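Local coordinates for beta-glucoside kinase (Listeria monocytogenes, PDB 4HTL), which phosphorylates cellobiose at the expense of ATP to give cellobiose-6'-phosphate and may also regulate transcription of the cellobiose-PTS operon, at residues A[4-18]-A[50-64]. Residues are numbered along the deposited sequence; the frame is centred on the assembly and turned at random. Where two conformers were deposited one is given.
Sequences MKIAAFDIGGTALKM and FLAENTDVTGIAVSA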
# COMPACT_ATOMS: atom_id res chain seq x y z
N MSE A 4 30.25 17.87 -15.35
CA MSE A 4 29.82 16.72 -14.49
C MSE A 4 29.47 15.50 -15.39
O MSE A 4 28.62 15.60 -16.29
CB MSE A 4 28.64 17.14 -13.60
CG MSE A 4 28.79 16.89 -12.07
SE MSE A 4 29.81 18.25 -11.05
CE MSE A 4 28.37 19.29 -10.21
N LYS A 5 30.15 14.38 -15.16
CA LYS A 5 29.88 13.10 -15.84
C LYS A 5 29.75 12.05 -14.74
O LYS A 5 30.65 11.90 -13.91
CB LYS A 5 31.02 12.68 -16.78
CG LYS A 5 31.14 13.46 -18.08
CD LYS A 5 32.37 13.02 -18.88
CE LYS A 5 32.43 13.70 -20.25
NZ LYS A 5 33.55 13.22 -21.12
N ILE A 6 28.63 11.33 -14.75
CA ILE A 6 28.29 10.39 -13.66
C ILE A 6 28.41 8.96 -14.13
O ILE A 6 27.82 8.56 -15.12
CB ILE A 6 26.86 10.70 -13.08
CG1 ILE A 6 26.82 12.14 -12.53
CG2 ILE A 6 26.46 9.70 -12.00
CD1 ILE A 6 25.42 12.75 -12.49
N ALA A 7 29.24 8.18 -13.43
CA ALA A 7 29.29 6.73 -13.64
C ALA A 7 28.07 6.09 -12.97
O ALA A 7 27.92 6.19 -11.76
CB ALA A 7 30.57 6.15 -13.07
N ALA A 8 27.22 5.46 -13.77
CA ALA A 8 26.00 4.83 -13.28
C ALA A 8 26.11 3.33 -13.41
O ALA A 8 26.59 2.79 -14.43
CB ALA A 8 24.76 5.35 -14.06
N PHE A 9 25.62 2.64 -12.39
CA PHE A 9 25.57 1.22 -12.36
C PHE A 9 24.18 0.72 -12.03
O PHE A 9 23.58 1.14 -11.05
CB PHE A 9 26.53 0.64 -11.31
CG PHE A 9 27.97 0.98 -11.56
CD1 PHE A 9 28.69 0.26 -12.48
CD2 PHE A 9 28.58 2.05 -10.91
CE1 PHE A 9 30.01 0.57 -12.75
CE2 PHE A 9 29.90 2.37 -11.18
CZ PHE A 9 30.62 1.64 -12.10
N ASP A 10 23.72 -0.26 -12.79
CA ASP A 10 22.44 -0.89 -12.54
C ASP A 10 22.64 -2.38 -12.43
O ASP A 10 22.91 -3.07 -13.44
CB ASP A 10 21.47 -0.59 -13.68
CG ASP A 10 20.12 -1.25 -13.49
OD1 ASP A 10 19.66 -1.55 -12.34
OD2 ASP A 10 19.49 -1.44 -14.52
N ILE A 11 22.53 -2.87 -11.20
CA ILE A 11 22.77 -4.26 -10.87
C ILE A 11 21.51 -5.07 -11.08
O ILE A 11 20.53 -4.94 -10.32
CB ILE A 11 23.23 -4.40 -9.40
CG1 ILE A 11 24.50 -3.58 -9.18
CG2 ILE A 11 23.47 -5.87 -9.08
CD1 ILE A 11 24.86 -3.34 -7.72
N GLY A 12 21.51 -5.86 -12.16
CA GLY A 12 20.37 -6.68 -12.56
C GLY A 12 20.48 -8.11 -12.09
O GLY A 12 21.40 -8.47 -11.34
N GLY A 13 19.50 -8.93 -12.49
CA GLY A 13 19.47 -10.35 -12.12
C GLY A 13 20.54 -11.15 -12.84
O GLY A 13 21.12 -12.05 -12.26
N THR A 14 20.81 -10.81 -14.10
CA THR A 14 21.82 -11.54 -14.86
C THR A 14 22.88 -10.68 -15.55
O THR A 14 23.86 -11.23 -16.09
CB THR A 14 21.16 -12.42 -15.94
OG1 THR A 14 20.46 -11.58 -16.87
CG2 THR A 14 20.20 -13.43 -15.29
N ALA A 15 22.70 -9.37 -15.56
CA ALA A 15 23.66 -8.47 -16.16
C ALA A 15 23.89 -7.26 -15.25
O ALA A 15 23.01 -6.86 -14.48
CB ALA A 15 23.20 -8.00 -17.53
N LEU A 16 25.07 -6.69 -15.36
CA LEU A 16 25.41 -5.44 -14.73
C LEU A 16 25.48 -4.44 -15.86
O LEU A 16 26.28 -4.63 -16.79
CB LEU A 16 26.77 -5.50 -14.03
CG LEU A 16 27.32 -4.18 -13.45
CD1 LEU A 16 26.46 -3.61 -12.30
CD2 LEU A 16 28.75 -4.34 -12.99
N LYS A 17 24.60 -3.44 -15.84
CA LYS A 17 24.66 -2.37 -16.81
C LYS A 17 25.44 -1.19 -16.24
O LYS A 17 25.34 -0.89 -15.05
CB LYS A 17 23.25 -1.95 -17.19
CG LYS A 17 22.44 -3.03 -17.92
CD LYS A 17 21.01 -2.55 -18.11
CE LYS A 17 20.17 -3.52 -18.94
NZ LYS A 17 18.71 -3.32 -18.73
N MSE A 18 26.19 -0.51 -17.10
CA MSE A 18 27.07 0.56 -16.67
C MSE A 18 27.00 1.66 -17.73
O MSE A 18 26.85 1.37 -18.94
CB MSE A 18 28.51 0.05 -16.52
CG MSE A 18 28.63 -1.30 -15.86
SE MSE A 18 30.46 -2.02 -15.87
CE MSE A 18 30.00 -3.69 -16.57
N PHE A 50 35.40 -0.67 -14.81
CA PHE A 50 34.69 0.41 -15.54
C PHE A 50 35.18 1.80 -15.12
O PHE A 50 35.37 2.66 -15.97
CB PHE A 50 33.18 0.31 -15.33
CG PHE A 50 32.35 1.26 -16.18
CD1 PHE A 50 32.12 1.01 -17.52
CD2 PHE A 50 31.78 2.39 -15.62
CE1 PHE A 50 31.33 1.88 -18.28
CE2 PHE A 50 31.01 3.27 -16.38
CZ PHE A 50 30.79 3.01 -17.71
N LEU A 51 35.41 1.99 -13.82
CA LEU A 51 35.86 3.30 -13.30
C LEU A 51 37.27 3.67 -13.78
O LEU A 51 37.51 4.82 -14.16
CB LEU A 51 35.77 3.32 -11.77
CG LEU A 51 34.34 3.31 -11.20
CD1 LEU A 51 34.33 2.97 -9.71
CD2 LEU A 51 33.63 4.65 -11.49
N ALA A 52 38.19 2.72 -13.76
CA ALA A 52 39.57 2.94 -14.24
C ALA A 52 39.58 3.31 -15.72
O ALA A 52 40.40 4.13 -16.16
CB ALA A 52 40.45 1.71 -13.99
N GLU A 53 38.66 2.71 -16.47
CA GLU A 53 38.46 3.00 -17.90
C GLU A 53 37.85 4.37 -18.18
O GLU A 53 37.84 4.78 -19.32
CB GLU A 53 37.54 1.95 -18.55
CG GLU A 53 38.13 0.55 -18.61
CD GLU A 53 37.17 -0.50 -19.13
OE1 GLU A 53 35.93 -0.30 -19.01
OE2 GLU A 53 37.66 -1.52 -19.65
N ASN A 54 37.30 5.04 -17.16
CA ASN A 54 36.53 6.25 -17.35
C ASN A 54 36.91 7.27 -16.29
O ASN A 54 36.13 7.60 -15.39
CB ASN A 54 35.02 5.93 -17.29
CG ASN A 54 34.55 5.16 -18.50
OD1 ASN A 54 34.42 5.73 -19.59
ND2 ASN A 54 34.31 3.85 -18.33
N THR A 55 38.12 7.79 -16.43
CA THR A 55 38.73 8.61 -15.39
C THR A 55 38.18 10.03 -15.33
O THR A 55 38.50 10.78 -14.41
CB THR A 55 40.27 8.65 -15.54
OG1 THR A 55 40.62 9.22 -16.81
CG2 THR A 55 40.85 7.25 -15.44
N ASP A 56 37.34 10.40 -16.29
CA ASP A 56 36.74 11.74 -16.29
C ASP A 56 35.40 11.81 -15.53
O ASP A 56 34.81 12.88 -15.43
CB ASP A 56 36.61 12.31 -17.72
CG ASP A 56 35.97 11.33 -18.69
OD1 ASP A 56 35.70 10.18 -18.29
OD2 ASP A 56 35.76 11.72 -19.85
N VAL A 57 34.93 10.69 -15.00
CA VAL A 57 33.72 10.72 -14.16
C VAL A 57 33.95 11.50 -12.85
O VAL A 57 35.04 11.47 -12.28
CB VAL A 57 33.06 9.33 -13.95
CG1 VAL A 57 32.80 8.64 -15.28
CG2 VAL A 57 33.87 8.42 -13.06
N THR A 58 32.91 12.22 -12.43
CA THR A 58 32.98 13.13 -11.29
C THR A 58 32.02 12.68 -10.17
O THR A 58 31.93 13.33 -9.12
CB THR A 58 32.60 14.54 -11.74
OG1 THR A 58 31.28 14.51 -12.31
CG2 THR A 58 33.62 15.11 -12.79
N GLY A 59 31.32 11.57 -10.39
CA GLY A 59 30.33 11.07 -9.46
C GLY A 59 29.92 9.65 -9.83
O GLY A 59 30.13 9.21 -10.96
N ILE A 60 29.35 8.94 -8.86
CA ILE A 60 28.94 7.55 -9.05
C ILE A 60 27.52 7.37 -8.51
O ILE A 60 27.23 7.81 -7.39
CB ILE A 60 29.89 6.55 -8.35
CG1 ILE A 60 31.36 6.71 -8.84
CG2 ILE A 60 29.39 5.12 -8.56
CD1 ILE A 60 32.39 5.94 -8.02
N ALA A 61 26.66 6.72 -9.31
CA ALA A 61 25.25 6.50 -8.98
C ALA A 61 24.96 5.02 -9.18
O ALA A 61 25.30 4.44 -10.22
CB ALA A 61 24.35 7.33 -9.91
N VAL A 62 24.38 4.40 -8.17
CA VAL A 62 24.11 2.96 -8.19
C VAL A 62 22.63 2.66 -7.99
O VAL A 62 21.97 3.24 -7.09
CB VAL A 62 24.92 2.24 -7.07
CG1 VAL A 62 24.65 0.72 -7.08
CG2 VAL A 62 26.42 2.57 -7.20
N SER A 63 22.13 1.71 -8.80
CA SER A 63 20.83 1.08 -8.63
C SER A 63 21.12 -0.39 -8.21
O SER A 63 21.73 -1.17 -8.96
CB SER A 63 20.03 1.15 -9.94
OG SER A 63 19.04 0.17 -10.06
N ALA A 64 20.69 -0.77 -7.02
CA ALA A 64 21.04 -2.05 -6.44
C ALA A 64 19.81 -2.80 -5.96
O ALA A 64 18.88 -2.19 -5.41
CB ALA A 64 21.99 -1.83 -5.25
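A7 and F9 each give and accept a backbone hydrogen bond: A7 N to G59 O and A61 N to A7 O, then F9 N to A61 O and S63 N to F9 O. I11 N adds one to S63 O, and T58 N extends the series to K5 O (2.7 Å). Strands 6-11 and 59-64 are parallel, with an angle of 18° between their axes.

Polar side chains close both ends. Ahead of the strands, T58 OG1 accepts K5 N at 3.1 Å over a bent path, while K5 NZ, at the end of an extended chain, comes to D56 OD2 from above the carboxylate plane and makes a salt bridge (3.0 Å). At the far end S63 OG donates to D10 OD1 (2.9 Å), also from above the plane; with CG anti to the backbone N (chi1 178°), the D10 carboxylate reaches its neighbour on the sheet face that carries A8 and A61.

Strand 6-11 is the middle strand of a five-stranded mixed sheet, one of two with the same strand order in this ROK-family, actin-like ATPase fold; with strand 15-21 it forms the hairpin whose turn, G12 to T14, belongs to the ATP site inferred by similarity.

On the other face, between the sheet and helix 40-52, the contacts are apolar. The F9 ring receives I60 CG2 at its edge, 3.8 Å from CE2, and its CZ lies 3.8 Å from F50 CD2, the ring planes at 76°. F50 is sandwiched: CB of M18, a selenomethionine, sits over one face, 3.7 Å from the centroid, with the selenium oblique in a Met-aromatic contact, and N54 ND2 lies over the opposite face while donating to F50 O. A7 CB touches L51 CD2 and V57 CG1.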